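Local coordinates for protein beta-phenylalanine aminotransferase (Variovorax paradoxus, PDB 4AO9) that catalyses pyridoxal-5'-phosphate-dependent transamination of beta-phenylalanine, the acceptor probably being a keto acid, at residues 96-101 with 287-292; 367-372 with 381-387; 44-48 with 69-73. One frame throughout, in Å; residues are numbered along the deposited sequence.

Contact 1 of 3, residues 96-101 with 287-292; sequences YTAGVY and KYIGGG. With PLP (pyridoxal-5'-phosphate), chain C.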
ATOM      1  N   TYR A  96       1.089 -15.228  -6.623  1.00 10.06           N
ATOM      2  CA  TYR A  96      -0.104 -15.427  -5.802  1.00 10.34           C
ATOM      3  C   TYR A  96      -1.329 -14.794  -6.460  1.00 10.60           C
ATOM      4  O   TYR A  96      -2.156 -14.178  -5.797  1.00 10.97           O
ATOM      5  CB  TYR A  96       0.135 -14.940  -4.348  1.00 10.47           C
ATOM      6  CG  TYR A  96       0.998 -15.932  -3.590  1.00 10.49           C
ATOM      7  CD1 TYR A  96       2.390 -15.946  -3.742  1.00 12.12           C
ATOM      8  CD2 TYR A  96       0.418 -16.906  -2.783  1.00 11.24           C
ATOM      9  CE1 TYR A  96       3.181 -16.899  -3.083  1.00 11.76           C
ATOM     10  CE2 TYR A  96       1.198 -17.845  -2.117  1.00 12.06           C
ATOM     11  CZ  TYR A  96       2.572 -17.836  -2.274  1.00 12.31           C
ATOM     12  OH  TYR A  96       3.331 -18.780  -1.628  1.00 14.08           O
ATOM     13  N   THR A  97      -1.404 -14.983  -7.782  1.00 10.62           N
ATOM     14  CA  THR A  97      -2.473 -14.512  -8.696  1.00 11.10           C
ATOM     15  C   THR A  97      -2.250 -13.132  -9.313  1.00 11.07           C
ATOM     16  O   THR A  97      -2.920 -12.788 -10.282  1.00 12.11           O
ATOM     17  CB  THR A  97      -3.930 -14.593  -8.135  1.00 10.71           C
ATOM     18  OG1 THR A  97      -4.186 -13.476  -7.271  1.00 11.32           O
ATOM     19  CG2 THR A  97      -4.201 -15.901  -7.401  1.00 11.35           C
ATOM     20  N   ALA A  98      -1.327 -12.339  -8.766  1.00 10.59           N
ATOM     21  CA  ALA A  98      -1.052 -11.023  -9.351  1.00 10.49           C
ATOM     22  C   ALA A  98      -0.393 -11.136 -10.727  1.00 10.97           C
ATOM     23  O   ALA A  98      -0.585 -10.275 -11.588  1.00 11.85           O
ATOM     24  CB  ALA A  98      -0.190 -10.168  -8.401  1.00 10.07           C
ATOM     25  N   GLY A  99       0.371 -12.212 -10.929  1.00 10.37           N
ATOM     26  CA  GLY A  99       1.220 -12.372 -12.119  1.00 10.19           C
ATOM     27  C   GLY A  99       0.551 -13.084 -13.287  1.00  9.91           C
ATOM     28  O   GLY A  99       1.174 -13.888 -13.975  1.00  9.87           O
ATOM     29  N   VAL A 100      -0.711 -12.757 -13.549  1.00  9.75           N
ATOM     30  CA  VAL A 100      -1.476 -13.462 -14.579  1.00  9.35           C
ATOM     31  C   VAL A 100      -0.894 -13.266 -15.982  1.00  9.90           C
ATOM     32  O   VAL A 100      -1.148 -14.075 -16.883  1.00  9.59           O
ATOM     33  CB  VAL A 100      -2.994 -13.095 -14.526  1.00  8.94           C
ATOM     34  CG1 VAL A 100      -3.273 -11.714 -15.149  1.00 10.27           C
ATOM     35  CG2 VAL A 100      -3.839 -14.186 -15.190  1.00  9.64           C
ATOM     36  N   TYR A 101      -0.104 -12.210 -16.159  1.00  9.55           N
ATOM     37  CA  TYR A 101       0.473 -11.884 -17.469  1.00  9.99           C
ATOM     38  C   TYR A 101       1.811 -12.566 -17.703  1.00 10.22           C
ATOM     39  O   TYR A 101       2.411 -12.418 -18.773  1.00 10.94           O
ATOM     40  CB  TYR A 101       0.642 -10.365 -17.612  1.00 10.42           C
ATOM     41  CG  TYR A 101      -0.586  -9.597 -17.195  1.00 10.67           C
ATOM     42  CD1 TYR A 101      -1.671  -9.466 -18.052  1.00 12.15           C
ATOM     43  CD2 TYR A 101      -0.673  -9.030 -15.919  1.00 11.82           C
ATOM     44  CE1 TYR A 101      -2.812  -8.761 -17.657  1.00 13.05           C
ATOM     45  CE2 TYR A 101      -1.817  -8.335 -15.522  1.00 13.05           C
ATOM     46  CZ  TYR A 101      -2.865  -8.205 -16.398  1.00 14.35           C
ATOM     47  OH  TYR A 101      -3.992  -7.523 -15.989  1.00 17.06           O
ATOM     48  N   LYS A 287      -4.323  -7.232  -6.782  1.00  9.79           N
ATOM     49  CA  LYS A 287      -3.415  -8.166  -7.485  1.00 11.17           C
ATOM     50  C   LYS A 287      -3.309  -7.812  -9.003  1.00 12.02           C
ATOM     51  O   LYS A 287      -2.786  -6.747  -9.341  1.00 14.20           O
ATOM     52  CB  LYS A 287      -3.741  -9.619  -7.096  1.00 11.66           C
ATOM     53  CG  LYS A 287      -3.236  -9.787  -5.630  1.00 13.27           C
ATOM     54  CD  LYS A 287      -3.115 -11.247  -5.225  1.00 14.89           C
ATOM     55  CE  LYS A 287      -2.628 -11.464  -3.784  1.00 14.63           C
ATOM     56  NZ  LYS A 287      -3.783 -11.689  -2.883  1.00 15.76           N
ATOM     57  N   TYR A 288      -3.807  -8.654  -9.897  1.00 11.48           N
ATOM     58  CA  TYR A 288      -3.522  -8.492 -11.335  1.00 11.84           C
ATOM     59  C   TYR A 288      -4.117  -7.253 -12.014  1.00 12.07           C
ATOM     60  O   TYR A 288      -3.714  -6.896 -13.121  1.00 12.39           O
ATOM     61  CB  TYR A 288      -4.007  -9.731 -12.099  1.00 11.40           C
ATOM     62  CG  TYR A 288      -5.520  -9.739 -12.218  1.00 12.32           C
ATOM     63  CD1 TYR A 288      -6.314 -10.178 -11.158  1.00 14.01           C
ATOM     64  CD2 TYR A 288      -6.159  -9.256 -13.367  1.00 12.70           C
ATOM     65  CE1 TYR A 288      -7.692 -10.149 -11.239  1.00 13.84           C
ATOM     66  CE2 TYR A 288      -7.552  -9.234 -13.462  1.00 12.39           C
ATOM     67  CZ  TYR A 288      -8.303  -9.689 -12.389  1.00 13.12           C
ATOM     68  OH  TYR A 288      -9.670  -9.640 -12.468  1.00 12.94           O
ATOM     69  N   ILE A 289      -5.103  -6.622 -11.384  1.00 12.25           N
ATOM     70  CA  ILE A 289      -5.792  -5.499 -12.015  1.00 13.00           C
ATOM     71  C   ILE A 289      -4.847  -4.323 -12.312  1.00 13.24           C
ATOM     72  O   ILE A 289      -5.082  -3.567 -13.251  1.00 14.55           O
ATOM     73  CB  ILE A 289      -7.056  -5.074 -11.203  1.00 12.89           C
ATOM     74  CG1 ILE A 289      -8.081  -6.219 -11.126  1.00 15.36           C
ATOM     75  CG2 ILE A 289      -7.699  -3.830 -11.797  1.00 12.63           C
ATOM     76  CD1 ILE A 289      -9.030  -6.321 -12.319  1.00 18.90           C
ATOM     77  N   GLY A 290      -3.759  -4.194 -11.541  1.00 12.57           N
ATOM     78  CA  GLY A 290      -2.751  -3.172 -11.797  1.00 12.57           C
ATOM     79  C   GLY A 290      -1.660  -3.554 -12.783  1.00 12.59           C
ATOM     80  O   GLY A 290      -0.616  -2.914 -12.817  1.00 11.84           O
ATOM     81  N   GLY A 291      -1.901  -4.596 -13.572  1.00 12.97           N
ATOM     82  CA  GLY A 291      -0.963  -5.013 -14.620  1.00 13.60           C
ATOM     83  C   GLY A 291       0.336  -5.603 -14.113  1.00 13.98           C
ATOM     84  O   GLY A 291       1.312  -5.709 -14.865  1.00 14.78           O
ATOM     85  N   GLY A 292       0.346  -5.993 -12.842  1.00 14.25           N
ATOM     86  CA  GLY A 292       1.545  -6.482 -12.179  1.00 14.60           C
ATOM     87  C   GLY A 292       2.227  -5.436 -11.317  1.00 14.57           C
ATOM     88  O   GLY A 292       3.192  -5.737 -10.619  1.00 15.66           O
TER
HETATM   89  N1  PLP C1267      -7.695 -10.093  -0.062  1.00  8.34           N
HETATM   90  C2  PLP C1267      -7.481 -11.206  -0.763  1.00  8.62           C
HETATM   91  C2A PLP C1267      -8.671 -12.148  -0.958  1.00 10.22           C
HETATM   92  C3  PLP C1267      -6.218 -11.471  -1.300  1.00 10.24           C
HETATM   93  O3  PLP C1267      -6.059 -12.516  -1.958  1.00 13.15           O
HETATM   94  C4  PLP C1267      -5.142 -10.588  -1.116  1.00 10.83           C
HETATM   95  C4A PLP C1267      -3.737 -10.820  -1.705  1.00 14.84           C
HETATM   96  C5  PLP C1267      -5.419  -9.442  -0.336  1.00  8.01           C
HETATM   97  C6  PLP C1267      -6.701  -9.230   0.172  1.00  8.33           C
HETATM   98  C5A PLP C1267      -4.327  -8.399  -0.032  1.00  9.58           C
HETATM   99  O4P PLP C1267      -3.821  -7.708  -1.095  1.00  8.23           O
HETATM  100  P   PLP C1267      -2.361  -7.051  -0.920  1.00  9.08           P
HETATM  101  O1P PLP C1267      -1.338  -8.236  -0.733  1.00  9.42           O
HETATM  102  O2P PLP C1267      -2.360  -6.142   0.360  1.00  9.24           O
HETATM  103  O3P PLP C1267      -2.147  -6.229  -2.146  1.00  9.12           O
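K287 runs past T97 and A98 to the cofactor, in the active site of a class-III, fold-type I aminotransferase. Its CB packs on the A98 methyl. K287 CD lies 3.1 Å from Y96 O and 3.2 Å from T97 OG1, which donates to a lone pair of Y96 O. The chain is extended as far as CE, then turns (chi4 97°), and NZ is covalently bonded to C4A of PLP, consistent with the internal aldimine. NZ also makes a weak hydrogen bond to the cofactor O3.

Next, Y288 CA-H faces A98 O, and V100 CG1 packs against Y288 CB at 3.7 Å. Y288 O accepts two donors from opposite faces of its plane: G291 N and, at 2.9 Å, Y101 OH, which sits 38° above the plane. A phenylalanine in place of Y101 would probably take one of the two donors from Y288 O, and with it the one hydrogen bond between the segments. Y288 OH is hydrogen-bonded to S265 OG.

G291 CA rests 3.5 Å from Y101 CE2. G292 has backbone angles at which a CB would jam against the carbonyl of G291; G292 O accepts a hydrogen bond from N121 ND2 of the second subunit.

Contact 2 of 3, residues 367-372 with 381-387; sequences VAMQFT and HFVQGDV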
ATOM      1  N   VAL A 367      -5.509 -42.218  -2.788  1.00 19.50           N
ATOM      2  CA  VAL A 367      -4.861 -41.381  -1.774  1.00 18.92           C
ATOM      3  C   VAL A 367      -5.810 -40.307  -1.244  1.00 18.04           C
ATOM      4  O   VAL A 367      -6.692 -39.831  -1.964  1.00 18.53           O
ATOM      5  CB  VAL A 367      -3.545 -40.731  -2.287  1.00 19.10           C
ATOM      6  CG1 VAL A 367      -2.472 -41.794  -2.472  1.00 19.68           C
ATOM      7  CG2 VAL A 367      -3.775 -39.952  -3.583  1.00 18.69           C
ATOM      8  N   ALA A 368      -5.631 -39.942   0.023  1.00 17.54           N
ATOM      9  CA  ALA A 368      -6.351 -38.812   0.605  1.00 17.20           C
ATOM     10  C   ALA A 368      -5.647 -37.513   0.196  1.00 17.19           C
ATOM     11  O   ALA A 368      -4.905 -36.902   0.972  1.00 17.53           O
ATOM     12  CB  ALA A 368      -6.438 -38.941   2.114  1.00 17.57           C
ATOM     13  N   MET A 369      -5.875 -37.143  -1.058  1.00 16.39           N
ATOM     14  CA  MET A 369      -5.301 -35.956  -1.670  1.00 15.98           C
ATOM     15  C   MET A 369      -6.336 -35.444  -2.664  1.00 15.54           C
ATOM     16  O   MET A 369      -6.993 -36.222  -3.359  1.00 16.47           O
ATOM     17  CB  MET A 369      -3.976 -36.295  -2.362  1.00 15.99           C
ATOM     18  CG  MET A 369      -3.187 -35.091  -2.867  1.00 16.37           C
ATOM     19  SD  MET A 369      -1.699 -35.607  -3.755  1.00 17.86           S
ATOM     20  CE  MET A 369      -0.958 -33.999  -4.047  1.00 16.97           C
ATOM     21  N   GLN A 370      -6.513 -34.129  -2.700  1.00 14.48           N
ATOM     22  CA  GLN A 370      -7.462 -33.530  -3.622  1.00 13.80           C
ATOM     23  C   GLN A 370      -7.036 -32.101  -3.916  1.00 13.32           C
ATOM     24  O   GLN A 370      -6.177 -31.545  -3.235  1.00 13.41           O
ATOM     25  CB  GLN A 370      -8.869 -33.538  -3.028  1.00 13.92           C
ATOM     26  CG  GLN A 370      -9.012 -32.711  -1.763  1.00 14.06           C
ATOM     27  CD  GLN A 370     -10.428 -32.728  -1.264  1.00 14.39           C
ATOM     28  OE1 GLN A 370     -11.315 -32.113  -1.854  1.00 14.73           O
ATOM     29  NE2 GLN A 370     -10.655 -33.447  -0.179  1.00 14.92           N
ATOM     30  N   PHE A 371      -7.644 -31.527  -4.945  1.00 12.63           N
ATOM     31  CA  PHE A 371      -7.429 -30.132  -5.292  1.00 12.49           C
ATOM     32  C   PHE A 371      -8.768 -29.420  -5.249  1.00 12.22           C
ATOM     33  O   PHE A 371      -9.717 -29.832  -5.912  1.00 12.83           O
ATOM     34  CB  PHE A 371      -6.797 -30.029  -6.680  1.00 12.38           C
ATOM     35  CG  PHE A 371      -5.360 -30.471  -6.720  1.00 12.79           C
ATOM     36  CD1 PHE A 371      -5.028 -31.832  -6.691  1.00 13.38           C
ATOM     37  CD2 PHE A 371      -4.328 -29.530  -6.772  1.00 12.97           C
ATOM     38  CE1 PHE A 371      -3.695 -32.241  -6.714  1.00 14.92           C
ATOM     39  CE2 PHE A 371      -2.995 -29.937  -6.812  1.00 13.71           C
ATOM     40  CZ  PHE A 371      -2.676 -31.294  -6.779  1.00 14.78           C
ATOM     41  N   THR A 372      -8.848 -28.376  -4.430  1.00 11.65           N
ATOM     42  CA  THR A 372     -10.062 -27.567  -4.314  1.00 11.45           C
ATOM     43  C   THR A 372      -9.887 -26.254  -5.069  1.00 11.29           C
ATOM     44  O   THR A 372      -8.762 -25.795  -5.257  1.00 11.51           O
ATOM     45  CB  THR A 372     -10.426 -27.278  -2.831  1.00 11.87           C
ATOM     46  OG1 THR A 372      -9.327 -26.647  -2.159  1.00 12.00           O
ATOM     47  CG2 THR A 372     -10.767 -28.571  -2.105  1.00 12.59           C
ATOM     48  N   HIS A 381      -4.648 -30.428  -1.125  1.00 13.76           N
ATOM     49  CA  HIS A 381      -4.900 -30.711   0.289  1.00 14.56           C
ATOM     50  C   HIS A 381      -4.778 -32.202   0.529  1.00 15.13           C
ATOM     51  O   HIS A 381      -5.302 -32.998  -0.247  1.00 16.29           O
ATOM     52  CB  HIS A 381      -6.299 -30.258   0.721  1.00 14.11           C
ATOM     53  CG  HIS A 381      -6.535 -28.785   0.574  1.00 14.55           C
ATOM     54  ND1 HIS A 381      -5.889 -27.845   1.345  1.00 17.65           N
ATOM     55  CD2 HIS A 381      -7.358 -28.097  -0.251  1.00 13.92           C
ATOM     56  CE1 HIS A 381      -6.295 -26.638   0.993  1.00 14.93           C
ATOM     57  NE2 HIS A 381      -7.188 -26.762   0.029  1.00 14.14           N
ATOM     58  N   PHE A 382      -4.091 -32.569   1.605  1.00 15.62           N
ATOM     59  CA  PHE A 382      -3.976 -33.976   1.996  1.00 16.23           C
ATOM     60  C   PHE A 382      -5.070 -34.364   2.985  1.00 16.80           C
ATOM     61  O   PHE A 382      -4.822 -34.622   4.162  1.00 17.21           O
ATOM     62  CB  PHE A 382      -2.573 -34.278   2.513  1.00 16.47           C
ATOM     63  CG  PHE A 382      -1.522 -34.137   1.457  1.00 16.16           C
ATOM     64  CD1 PHE A 382      -1.284 -35.174   0.554  1.00 17.13           C
ATOM     65  CD2 PHE A 382      -0.809 -32.950   1.328  1.00 16.36           C
ATOM     66  CE1 PHE A 382      -0.327 -35.041  -0.442  1.00 17.69           C
ATOM     67  CE2 PHE A 382       0.147 -32.805   0.340  1.00 16.59           C
ATOM     68  CZ  PHE A 382       0.391 -33.846  -0.550  1.00 16.62           C
ATOM     69  N   VAL A 383      -6.294 -34.370   2.471  1.00 17.30           N
ATOM     70  CA  VAL A 383      -7.478 -34.710   3.246  1.00 18.49           C
ATOM     71  C   VAL A 383      -8.499 -35.355   2.304  1.00 19.22           C
ATOM     72  O   VAL A 383      -8.524 -35.059   1.104  1.00 19.02           O
ATOM     73  CB  VAL A 383      -8.054 -33.452   3.968  1.00 18.36           C
ATOM     74  CG1 VAL A 383      -8.798 -32.537   2.992  1.00 18.72           C
ATOM     75  CG2 VAL A 383      -8.944 -33.847   5.133  1.00 19.75           C
ATOM     76  N   GLN A 384      -9.309 -36.263   2.845  1.00 20.61           N
ATOM     77  CA  GLN A 384     -10.408 -36.862   2.093  1.00 21.73           C
ATOM     78  C   GLN A 384     -11.722 -36.158   2.444  1.00 21.21           C
ATOM     79  O   GLN A 384     -11.866 -35.596   3.536  1.00 21.59           O
ATOM     80  CB  GLN A 384     -10.486 -38.381   2.361  1.00 22.64           C
ATOM     81  CG  GLN A 384     -11.584 -39.161   1.598  1.00 26.35           C
ATOM     82  CD  GLN A 384     -11.574 -38.940   0.084  1.00 30.62           C
ATOM     83  OE1 GLN A 384     -12.610 -38.631  -0.512  1.00 33.33           O
ATOM     84  NE2 GLN A 384     -10.404 -39.096  -0.542  1.00 31.32           N
ATOM     85  N   GLY A 385     -12.656 -36.164   1.500  1.00 21.34           N
ATOM     86  CA  GLY A 385     -14.002 -35.644   1.735  1.00 20.82           C
ATOM     87  C   GLY A 385     -14.183 -34.195   1.327  1.00 20.74           C
ATOM     88  O   GLY A 385     -13.272 -33.574   0.776  1.00 20.50           O
ATOM     89  N   ASP A 386     -15.363 -33.652   1.610  1.00 20.27           N
ATOM     90  CA  ASP A 386     -15.686 -32.278   1.248  1.00 19.90           C
ATOM     91  C   ASP A 386     -14.907 -31.280   2.093  1.00 18.96           C
ATOM     92  O   ASP A 386     -14.856 -31.387   3.323  1.00 19.32           O
ATOM     93  CB  ASP A 386     -17.198 -32.035   1.389  1.00 20.52           C
ATOM     94  CG  ASP A 386     -18.016 -32.805   0.365  1.00 22.68           C
ATOM     95  OD1 ASP A 386     -17.465 -33.213  -0.680  1.00 25.40           O
ATOM     96  OD2 ASP A 386     -19.230 -32.997   0.611  1.00 27.10           O
ATOM     97  N   VAL A 387     -14.276 -30.319   1.425  1.00 17.52           N
ATOM     98  CA  VAL A 387     -13.630 -29.217   2.127  1.00 16.56           C
ATOM     99  C   VAL A 387     -14.538 -27.992   2.025  1.00 16.30           C
ATOM    100  O   VAL A 387     -14.724 -27.424   0.935  1.00 16.36           O
ATOM    101  CB  VAL A 387     -12.233 -28.910   1.556  1.00 16.14           C
ATOM    102  CG1 VAL A 387     -11.621 -27.693   2.245  1.00 15.57           C
ATOM    103  CG2 VAL A 387     -11.305 -30.124   1.705  1.00 16.00           C
TER
HETATM  104  O   HOH W   1      -9.157 -39.903  -3.094  1.00 20.48           O
HETATM  105  O   HOH W   2     -13.735 -30.721  -1.398  1.00 13.52           O
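This is an antiparallel strand contact, with Q370 opposite H381 in the beta hairpin of strands 370-374 and 377-381. These form two of the three strands of a small C-terminal sheet. The two residues are a hydrogen-bonded pair: Q370 N to H381 O is 3.0 Å and H381 N to Q370 O is 2.8 Å.

Beyond the pair, the extended M369 chain runs alongside the F382 ring in the same direction and brings SD and CE to CE1 and CZ. Their Met-aromatic contact is oblique, with M369 SD 3.6 Å from F382 CE1. F442 and L404 also pack here, from helices 429-445 and 398-410. At the other end T372 OG1 lies at the edge of the H381 imidazole, in its plane. Both side chains are hydrogen-bonded to G234 O.

Q370 NE2 donates to G385 O at 2.8 Å and to V383 O at 3.0 Å, both in the amide plane and nearly straight. NE2 lies in the carbonyl plane of G385 but 51° out of that of V383. OE1 reaches V387 N through a water. With both amide hydrogens used, the group's rotation is fixed, and one side chain holds loop 383-387 where strand pairing has ended.

Contact 3 of 3, residues 44-48 with 69-73; sequences SQRQF and FPLTI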
ATOM      1  N   SER A  44      21.533 -19.666  -3.512  1.00 12.23           N
ATOM      2  CA  SER A  44      20.376 -19.202  -2.736  1.00 12.09           C
ATOM      3  C   SER A  44      20.656 -19.222  -1.240  1.00 12.19           C
ATOM      4  O   SER A  44      20.208 -18.336  -0.507  1.00 12.22           O
ATOM      5  CB  SER A  44      19.103 -19.981  -3.065  1.00 12.09           C
ATOM      6  OG  SER A  44      18.519 -19.491  -4.263  1.00 11.66           O
ATOM      7  N   GLN A  45      21.419 -20.212  -0.776  1.00 12.67           N
ATOM      8  CA  GLN A  45      21.733 -20.249   0.647  1.00 13.28           C
ATOM      9  C   GLN A  45      22.628 -19.075   1.049  1.00 13.29           C
ATOM     10  O   GLN A  45      22.378 -18.435   2.070  1.00 12.59           O
ATOM     11  CB  GLN A  45      22.360 -21.586   1.072  1.00 14.25           C
ATOM     12  CG  GLN A  45      22.462 -21.696   2.596  1.00 16.21           C
ATOM     13  CD  GLN A  45      22.891 -23.064   3.076  1.00 21.28           C
ATOM     14  OE1 GLN A  45      23.684 -23.739   2.433  1.00 23.29           O
ATOM     15  NE2 GLN A  45      22.355 -23.479   4.215  1.00 23.37           N
ATOM     16  N   ARG A  46      23.666 -18.808   0.252  1.00 13.47           N
ATOM     17  CA  ARG A  46      24.556 -17.662   0.466  1.00 13.79           C
ATOM     18  C   ARG A  46      23.766 -16.356   0.516  1.00 13.14           C
ATOM     19  O   ARG A  46      23.977 -15.518   1.396  1.00 13.27           O
ATOM     20  CB  ARG A  46      25.596 -17.592  -0.663  1.00 14.33           C
ATOM     21  CG  ARG A  46      26.646 -16.490  -0.551  1.00 18.60           C
ATOM     22  CD  ARG A  46      27.669 -16.569  -1.700  1.00 23.53           C
ATOM     23  NE  ARG A  46      27.959 -17.957  -2.078  1.00 27.28           N
ATOM     24  CZ  ARG A  46      27.752 -18.483  -3.287  1.00 27.42           C
ATOM     25  NH1 ARG A  46      27.269 -17.745  -4.280  1.00 28.46           N
ATOM     26  NH2 ARG A  46      28.038 -19.759  -3.503  1.00 29.46           N
ATOM     27  N   GLN A  47      22.856 -16.197  -0.438  1.00 13.01           N
ATOM     28  CA  GLN A  47      22.065 -14.974  -0.529  1.00 12.96           C
ATOM     29  C   GLN A  47      21.162 -14.806   0.695  1.00 12.58           C
ATOM     30  O   GLN A  47      21.053 -13.693   1.242  1.00 12.13           O
ATOM     31  CB  GLN A  47      21.278 -14.971  -1.835  1.00 13.78           C
ATOM     32  CG  GLN A  47      20.365 -13.786  -2.043  1.00 15.60           C
ATOM     33  CD  GLN A  47      21.048 -12.441  -1.883  1.00 18.78           C
ATOM     34  OE1 GLN A  47      22.244 -12.285  -2.161  1.00 20.30           O
ATOM     35  NE2 GLN A  47      20.283 -11.457  -1.424  1.00 18.15           N
ATOM     36  N   PHE A  48      20.540 -15.900   1.132  1.00 11.87           N
ATOM     37  CA  PHE A  48      19.709 -15.880   2.330  1.00 11.48           C
ATOM     38  C   PHE A  48      20.494 -15.438   3.558  1.00 11.91           C
ATOM     39  O   PHE A  48      20.050 -14.565   4.311  1.00 11.65           O
ATOM     40  CB  PHE A  48      19.066 -17.254   2.580  1.00 11.54           C
ATOM     41  CG  PHE A  48      18.321 -17.339   3.880  1.00 12.02           C
ATOM     42  CD1 PHE A  48      17.031 -16.833   3.982  1.00 12.88           C
ATOM     43  CD2 PHE A  48      18.916 -17.918   5.005  1.00 14.07           C
ATOM     44  CE1 PHE A  48      16.331 -16.907   5.188  1.00 14.47           C
ATOM     45  CE2 PHE A  48      18.229 -17.992   6.225  1.00 14.75           C
ATOM     46  CZ  PHE A  48      16.930 -17.481   6.311  1.00 14.47           C
ATOM     47  N   PHE A  69      15.433 -22.719   3.830  1.00 13.99           N
ATOM     48  CA  PHE A  69      15.574 -21.326   3.390  1.00 13.56           C
ATOM     49  C   PHE A  69      14.891 -21.221   2.031  1.00 13.10           C
ATOM     50  O   PHE A  69      14.796 -22.213   1.317  1.00 12.93           O
ATOM     51  CB  PHE A  69      17.051 -20.902   3.271  1.00 14.14           C
ATOM     52  CG  PHE A  69      17.852 -21.762   2.337  1.00 14.17           C
ATOM     53  CD1 PHE A  69      18.488 -22.907   2.801  1.00 15.16           C
ATOM     54  CD2 PHE A  69      17.957 -21.444   0.983  1.00 13.70           C
ATOM     55  CE1 PHE A  69      19.215 -23.719   1.940  1.00 16.36           C
ATOM     56  CE2 PHE A  69      18.680 -22.256   0.106  1.00 14.60           C
ATOM     57  CZ  PHE A  69      19.316 -23.403   0.591  1.00 16.37           C
ATOM     58  N   PRO A  70      14.402 -20.023   1.668  1.00 12.56           N
ATOM     59  CA  PRO A  70      13.743 -19.879   0.370  1.00 12.30           C
ATOM     60  C   PRO A  70      14.743 -19.687  -0.756  1.00 12.02           C
ATOM     61  O   PRO A  70      15.808 -19.086  -0.551  1.00 12.25           O
ATOM     62  CB  PRO A  70      12.887 -18.622   0.550  1.00 12.12           C
ATOM     63  CG  PRO A  70      13.653 -17.810   1.567  1.00 12.17           C
ATOM     64  CD  PRO A  70      14.211 -18.834   2.519  1.00 12.92           C
ATOM     65  N   LEU A  71      14.388 -20.168  -1.940  1.00 11.43           N
ATOM     66  CA  LEU A  71      15.154 -19.865  -3.144  1.00 11.51           C
ATOM     67  C   LEU A  71      15.074 -18.380  -3.466  1.00 10.92           C
ATOM     68  O   LEU A  71      14.015 -17.751  -3.321  1.00 11.62           O
ATOM     69  CB  LEU A  71      14.619 -20.646  -4.344  1.00 11.94           C
ATOM     70  CG  LEU A  71      14.672 -22.175  -4.317  1.00 13.02           C
ATOM     71  CD1 LEU A  71      13.916 -22.763  -5.507  1.00 17.18           C
ATOM     72  CD2 LEU A  71      16.107 -22.642  -4.335  1.00 15.70           C
ATOM     73  N   THR A  72      16.206 -17.819  -3.876  1.00 10.63           N
ATOM     74  CA  THR A  72      16.210 -16.521  -4.537  1.00 10.45           C
ATOM     75  C   THR A  72      15.902 -16.710  -6.014  1.00 10.76           C
ATOM     76  O   THR A  72      16.495 -17.564  -6.678  1.00 11.14           O
ATOM     77  CB  THR A  72      17.559 -15.816  -4.349  1.00 10.32           C
ATOM     78  OG1 THR A  72      17.671 -15.407  -2.988  1.00 11.76           O
ATOM     79  CG2 THR A  72      17.677 -14.578  -5.237  1.00 10.85           C
ATOM     80  N   ILE A  73      14.964 -15.911  -6.514  1.00 10.54           N
ATOM     81  CA  ILE A  73      14.587 -15.937  -7.921  1.00 11.09           C
ATOM     82  C   ILE A  73      15.366 -14.845  -8.654  1.00 11.53           C
ATOM     83  O   ILE A  73      15.279 -13.670  -8.292  1.00 11.52           O
ATOM     84  CB  ILE A  73      13.046 -15.783  -8.102  1.00 10.92           C
ATOM     85  CG1 ILE A  73      12.284 -16.896  -7.356  1.00 10.77           C
ATOM     86  CG2 ILE A  73      12.656 -15.728  -9.580  1.00 11.97           C
ATOM     87  CD1 ILE A  73      12.708 -18.332  -7.711  1.00 12.33           C
TER
HETATM   88  O   HOH W   3      17.681 -17.098  -0.838  1.00  8.36           O
HETATM   89  O   HOH W   4      17.390 -12.924  -1.748  1.00 12.56           O
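F69 lies against S44, Q45 and F48 of helix 42-51, and nearly every atom of its side chain meets one of them. F69 CB sits over one face of the F48 ring, 3.8 Å from F48 CG, and makes a CH-pi contact there. The first torsion (chi1 57°) tucks the F69 ring back over the main chain, and the Q45 side chain crosses it at about a right angle. CD2 faces Q45 CA. F69 CE2 is 3.5 Å from Q45 N and also touches S44 CB. The Q45 amide lies above the CE1 rim, on the same side as Q45 CB, its plane 20° from that of the ring. At the tip, F69 CZ is 3.6 Å from Q45 CB, and this CB lies over the ring face. F37 of helix 23-40 meets the same ring.

The contact packs helix 42-51 against residues 69-72, just before and at the start of strand 72-77. That strand lies at the outer end of its sheet within this chain. T72 and I73 pair in parallel with a strand of the second subunit, and the sheet continues across the dimer interface.

P70 follows F69, and P70 CD touches F48 CD1 at 3.8 Å. The direct hydrogen bond is from T72 N to S44 OG, 2.9 Å. A water donates to S44 O and P70 O and accepts from T72 OG1. A second water donates to T72 OG1 and is reached by Q47 NE2. Q47 CG rests 3.3 Å from T72 OG1.

Overall arrangement
Along the chain the contacts come in series: contact 3, then contact 1, then contact 2. None touches another. The centres of contacts 1 and 3 are about 24 Å apart, those of 1 and 2 about 28 Å, and those of 2 and 3 about 31 Å. Contact 1 lies deepest, its centre about 10 Å from the centre of the chain; its 287-292 loop follows strand 282-286 of the seven-stranded sheet. Contact 3 belongs to the N-terminal helices and the four-stranded sheet, contact 2 to the separate three-stranded sheet. Contacts 1 and 3 both meet the second subunit, so the cofactor site and the N-terminal part share the dimer interface. Contact 2 is internal to one subunit.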